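Local coordinates for pyruvate carboxylase n-terminal domain (Aquifex aeolicus, PDB 1ULZ), which is the biotin carboxylase subunit of a pyruvate carboxylase, a protein with an ATP-grasp domain, here a two-chain assembly, at residues Thr394-Glu397 / Ala398-Met402; Asn423-Glu427 / Lys428-Ala432. The protein carries 1 engineered substitution. All blocks are in the same frame, centred on the assembly; numbering follows the deposited sequence.

Contact 1 (394-402) is the first turns of helix 395-407, and contact 2 (423-432) is the break between helix 418-426 and helix 428-432; both belong to the biotin carboxylase C-terminal domain. Their centres are about 11 Å apart, and each lies about 23 Å from the centre of the chain, on the same side of it. The two touch directly. A salt bridge joins E400 OE1 to K431 NZ at 2.8 Å, and W395 NE1 reaches K431 O at 3.0 Å, probably as a weak hydrogen bond. The rings of W395 and F430 meet with their planes at about 60°. M425 adds apolar packing against M402. R401 of contact 1 also reaches the second subunit.

Contact 1 of 2, residues Thr394-Glu397 / Ala398-Met402; sequences TWDE and AVERM
The methyl CG2 of V399 sits over one face of the W395 indole, one helical turn along the chain. From CB, which lies 3.5 Å from D396 O, V399 branches: CG1 is anti to the backbone N (chi1 176°), and this turns CG2 back toward the preceding turn. There V399 CG2 touches both W395 O (3.1 Å) and the ring, 3.5 Å from W395 CE2. It makes a CH-pi contact with the five-membered ring, 3.8 Å from V399 CG2 to its centroid and 23° off the normal. This is the N-terminal turn of helix 395-407, with T394 at the N-cap position, and the i to i+4 backbone bonds begin here: A398 N to T394 O at 3.0 Å, then V399 N to W395 O, E400 N to D396 O and R401 N to E397 O. D396 and E400 run side by side, with D396 OD1 3.9 Å from E400 CG. Their carboxylates bring D396 OD2 within 4.4 Å of E400 OE1, a closeness probably eased by K431, the partner of E400, and by R403 at the other oxygen of E400. R401 directs its guanidinium to W391 O and to E23 of the second subunit.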
loop_
_atom_site.group_PDB
_atom_site.type_symbol
_atom_site.label_atom_id
_atom_site.label_comp_id
_atom_site.label_asym_id
_atom_site.label_seq_id
_atom_site.Cartn_x
_atom_site.Cartn_y
_atom_site.Cartn_z
ATOM N N THR A 394 12.129 7.598 -6.271
ATOM C CA THR A 394 13.538 7.875 -6.026
ATOM C C THR A 394 13.918 7.685 -4.565
ATOM O O THR A 394 13.066 7.713 -3.677
ATOM C CB THR A 394 13.886 9.315 -6.413
ATOM O OG1 THR A 394 13.143 10.218 -5.583
ATOM C CG2 THR A 394 13.550 9.571 -7.868
ATOM N N TRP A 395 15.212 7.514 -4.326
ATOM C CA TRP A 395 15.721 7.311 -2.979
ATOM C C TRP A 395 15.315 8.395 -1.984
ATOM O O TRP A 395 14.838 8.087 -0.896
ATOM C CB TRP A 395 17.246 7.203 -3.000
ATOM C CG TRP A 395 17.843 7.190 -1.634
ATOM C CD1 TRP A 395 18.610 8.167 -1.064
ATOM C CD2 TRP A 395 17.701 6.161 -0.646
ATOM N NE1 TRP A 395 18.955 7.807 0.217
ATOM C CE2 TRP A 395 18.410 6.581 0.498
ATOM C CE3 TRP A 395 17.042 4.925 -0.617
ATOM C CZ2 TRP A 395 18.480 5.810 1.659
ATOM C CZ3 TRP A 395 17.112 4.162 0.534
ATOM C CH2 TRP A 395 17.827 4.608 1.657
ATOM N N ASP A 396 15.499 9.663 -2.342
ATOM C CA ASP A 396 15.153 10.719 -1.399
ATOM C C ASP A 396 13.665 10.791 -1.093
ATOM O O ASP A 396 13.282 11.078 0.043
ATOM C CB ASP A 396 15.648 12.087 -1.872
ATOM C CG ASP A 396 15.554 13.138 -0.774
ATOM O OD1 ASP A 396 14.610 13.962 -0.793
ATOM O OD2 ASP A 396 16.418 13.118 0.132
ATOM N N GLU A 397 12.826 10.525 -2.091
ATOM C CA GLU A 397 11.385 10.548 -1.879
ATOM C C GLU A 397 10.959 9.412 -0.955
ATOM O O GLU A 397 10.040 9.566 -0.154
ATOM C CB GLU A 397 10.648 10.420 -3.202
ATOM C CG GLU A 397 10.970 11.517 -4.181
ATOM C CD GLU A 397 10.135 11.426 -5.429
ATOM O OE1 GLU A 397 9.004 11.952 -5.430
ATOM O OE2 GLU A 397 10.599 10.810 -6.405
ATOM N N ALA A 398 11.630 8.271 -1.076
ATOM C CA ALA A 398 11.319 7.113 -0.247
ATOM C C ALA A 398 11.700 7.419 1.196
ATOM O O ALA A 398 10.988 7.048 2.129
ATOM C CB ALA A 398 12.080 5.893 -0.749
ATOM N N VAL A 399 12.828 8.102 1.370
ATOM C CA VAL A 399 13.292 8.473 2.701
ATOM C C VAL A 399 12.287 9.416 3.360
ATOM O O VAL A 399 11.897 9.220 4.510
ATOM C CB VAL A 399 14.669 9.173 2.640
ATOM C CG1 VAL A 399 15.083 9.641 4.030
ATOM C CG2 VAL A 399 15.712 8.213 2.061
ATOM N N GLU A 400 11.872 10.444 2.624
ATOM C CA GLU A 400 10.911 11.408 3.144
ATOM C C GLU A 400 9.551 10.769 3.397
ATOM O O GLU A 400 8.864 11.138 4.349
ATOM C CB GLU A 400 10.776 12.598 2.188
ATOM C CG GLU A 400 12.053 13.426 2.082
ATOM C CD GLU A 400 12.588 13.868 3.442
ATOM O OE1 GLU A 400 13.820 13.787 3.652
ATOM O OE2 GLU A 400 11.788 14.300 4.303
ATOM N N ARG A 401 9.158 9.812 2.557
ATOM C CA ARG A 401 7.875 9.142 2.766
ATOM C C ARG A 401 7.933 8.346 4.067
ATOM O O ARG A 401 6.988 8.369 4.854
ATOM C CB ARG A 401 7.539 8.190 1.620
ATOM C CG ARG A 401 6.187 7.492 1.784
ATOM C CD ARG A 401 5.156 8.040 0.785
ATOM N NE ARG A 401 5.378 7.492 -0.540
ATOM C CZ ARG A 401 4.970 8.040 -1.680
ATOM N NH1 ARG A 401 5.245 7.422 -2.819
ATOM N NH2 ARG A 401 4.311 9.194 -1.694
ATOM N N MET A 402 9.045 7.646 4.289
ATOM C CA MET A 402 9.203 6.860 5.507
ATOM C C MET A 402 9.143 7.755 6.746
ATOM O O MET A 402 8.397 7.477 7.679
ATOM C CB MET A 402 10.526 6.093 5.486
ATOM C CG MET A 402 10.768 5.236 6.722
ATOM S SD MET A 402 9.435 4.039 7.022
ATOM C CE MET A 402 9.979 2.657 6.069
#

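Contact 2 of 2, residues Asn423-Glu427 / Lys428-Ala432; sequences NIMKE and KDFKA
I424 and F430 meet obliquely across the break between two helices, with CG2 of I424 over one face of the phenyl ring. I424 CG2 stands 4.1 Å from the F430 ring centroid, 20° off the normal and shifted toward the rim, a CH-pi contact. M425 approaches the same ring differently. It lies alongside F430, pointing the same way, and bends at chi2 and chi3 to bring M425 SD to 4.8 Å from the ring centroid in an oblique Met-aromatic contact; M425 CE is 3.7 Å from F430 CE1. The F430 side chain is set anti to its backbone N (chi1 -177°), which directs the ring back over the end of helix 418-426.

E427 is the junction residue: the first to leave helical phi/psi after helix 418-426, and the N-cap of helix 428-432. Its side chain folds at chi2 (-81°) so that the carboxylate faces the first amides of the new helix. F430 N meets E427 OE2 at 2.7 Å, nearly along the C-O axis, while D429 N meets E427 OE1 at 3.0 Å from above the carboxylate plane. E427 OE2 is also hydrogen-bonded to Y439 OH, so the buried carboxylate is held by two backbone amides and the Y439 hydroxyl, and the helix N-terminus would probably stabilise its charge. E427 O accepts K431 N at 3.0 Å, while the aliphatic part of K431 lies against it and M425 O.

Helix 395-407 packs against this corner: R403 and L406 receive M425, and R403 also meets K426, while F430 touches F435 and Y439.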
loop_
_atom_site.group_PDB
_atom_site.type_symbol
_atom_site.label_atom_id
_atom_site.label_comp_id
_atom_site.label_asym_id
_atom_site.label_seq_id
_atom_site.Cartn_x
_atom_site.Cartn_y
_atom_site.Cartn_z
ATOM N N ASN A 423 15.130 9.717 13.492
ATOM C CA ASN A 423 16.426 10.388 13.442
ATOM C C ASN A 423 17.295 9.861 12.290
ATOM O O ASN A 423 17.988 10.630 11.619
ATOM C CB ASN A 423 17.184 10.234 14.767
ATOM C CG ASN A 423 16.637 11.127 15.867
ATOM O OD1 ASN A 423 16.154 12.227 15.606
ATOM N ND2 ASN A 423 16.733 10.662 17.110
ATOM N N ILE A 424 17.259 8.552 12.059
ATOM C CA ILE A 424 18.043 7.970 10.976
ATOM C C ILE A 424 17.598 8.564 9.646
ATOM O O ILE A 424 18.425 8.917 8.810
ATOM C CB ILE A 424 17.893 6.425 10.922
ATOM C CG1 ILE A 424 18.482 5.799 12.190
ATOM C CG2 ILE A 424 18.601 5.868 9.696
ATOM C CD1 ILE A 424 18.383 4.288 12.241
ATOM N N MET A 425 16.286 8.682 9.455
ATOM C CA MET A 425 15.748 9.236 8.215
ATOM C C MET A 425 16.183 10.687 8.025
ATOM O O MET A 425 16.252 11.170 6.898
ATOM C CB MET A 425 14.211 9.169 8.207
ATOM C CG MET A 425 13.613 7.772 8.303
ATOM S SD MET A 425 14.094 6.718 6.929
ATOM C CE MET A 425 14.822 5.319 7.798
ATOM N N LYS A 426 16.464 11.381 9.129
ATOM C CA LYS A 426 16.898 12.781 9.077
ATOM C C LYS A 426 18.411 12.920 8.970
ATOM O O LYS A 426 18.917 13.986 8.621
ATOM C CB LYS A 426 16.479 13.540 10.339
ATOM C CG LYS A 426 15.006 13.776 10.529
ATOM C CD LYS A 426 14.784 14.572 11.810
ATOM C CE LYS A 426 13.309 14.876 12.027
ATOM N NZ LYS A 426 13.099 15.574 13.323
ATOM N N GLU A 427 19.130 11.847 9.280
ATOM C CA GLU A 427 20.581 11.882 9.269
ATOM C C GLU A 427 21.199 12.102 7.892
ATOM O O GLU A 427 20.851 11.445 6.907
ATOM C CB GLU A 427 21.131 10.611 9.936
ATOM C CG GLU A 427 22.577 10.735 10.409
ATOM C CD GLU A 427 23.568 10.533 9.283
ATOM O OE1 GLU A 427 24.627 11.190 9.288
ATOM O OE2 GLU A 427 23.288 9.703 8.392
ATOM N N LYS A 428 22.129 13.050 7.848
ATOM C CA LYS A 428 22.831 13.437 6.632
ATOM C C LYS A 428 23.352 12.297 5.754
ATOM O O LYS A 428 23.074 12.256 4.554
ATOM C CB LYS A 428 23.994 14.366 6.999
ATOM C CG LYS A 428 24.920 14.682 5.839
ATOM C CD LYS A 428 26.131 15.497 6.298
ATOM C CE LYS A 428 27.196 15.565 5.201
ATOM N NZ LYS A 428 28.403 16.341 5.635
ATOM N N ASP A 429 24.108 11.372 6.333
ATOM C CA ASP A 429 24.645 10.283 5.525
ATOM C C ASP A 429 23.584 9.327 5.003
ATOM O O ASP A 429 23.628 8.927 3.838
ATOM C CB ASP A 429 25.714 9.507 6.295
ATOM C CG ASP A 429 26.915 10.370 6.646
ATOM O OD1 ASP A 429 27.259 11.276 5.851
ATOM O OD2 ASP A 429 27.519 10.138 7.712
ATOM N N PHE A 430 22.629 8.953 5.845
ATOM C CA PHE A 430 21.594 8.046 5.374
ATOM C C PHE A 430 20.843 8.691 4.207
ATOM O O PHE A 430 20.575 8.040 3.193
ATOM C CB PHE A 430 20.622 7.682 6.503
ATOM C CG PHE A 430 19.569 6.692 6.087
ATOM C CD1 PHE A 430 18.306 7.115 5.711
ATOM C CD2 PHE A 430 19.863 5.342 6.015
ATOM C CE1 PHE A 430 17.355 6.211 5.269
ATOM C CE2 PHE A 430 18.912 4.435 5.571
ATOM C CZ PHE A 430 17.659 4.876 5.199
ATOM N N LYS A 431 20.524 9.976 4.336
ATOM C CA LYS A 431 19.814 10.675 3.270
ATOM C C LYS A 431 20.610 10.655 1.980
ATOM O O LYS A 431 20.044 10.535 0.890
ATOM C CB LYS A 431 19.534 12.124 3.660
ATOM C CG LYS A 431 18.581 12.272 4.821
ATOM C CD LYS A 431 17.921 13.630 4.767
ATOM C CE LYS A 431 17.254 13.808 3.411
ATOM N NZ LYS A 431 16.350 14.984 3.384
ATOM N N ALA A 432 21.927 10.773 2.111
ATOM C CA ALA A 432 22.817 10.770 0.961
ATOM C C ALA A 432 23.017 9.346 0.440
ATOM O O ALA A 432 23.640 9.138 -0.607
ATOM C CB ALA A 432 24.166 11.386 1.344
#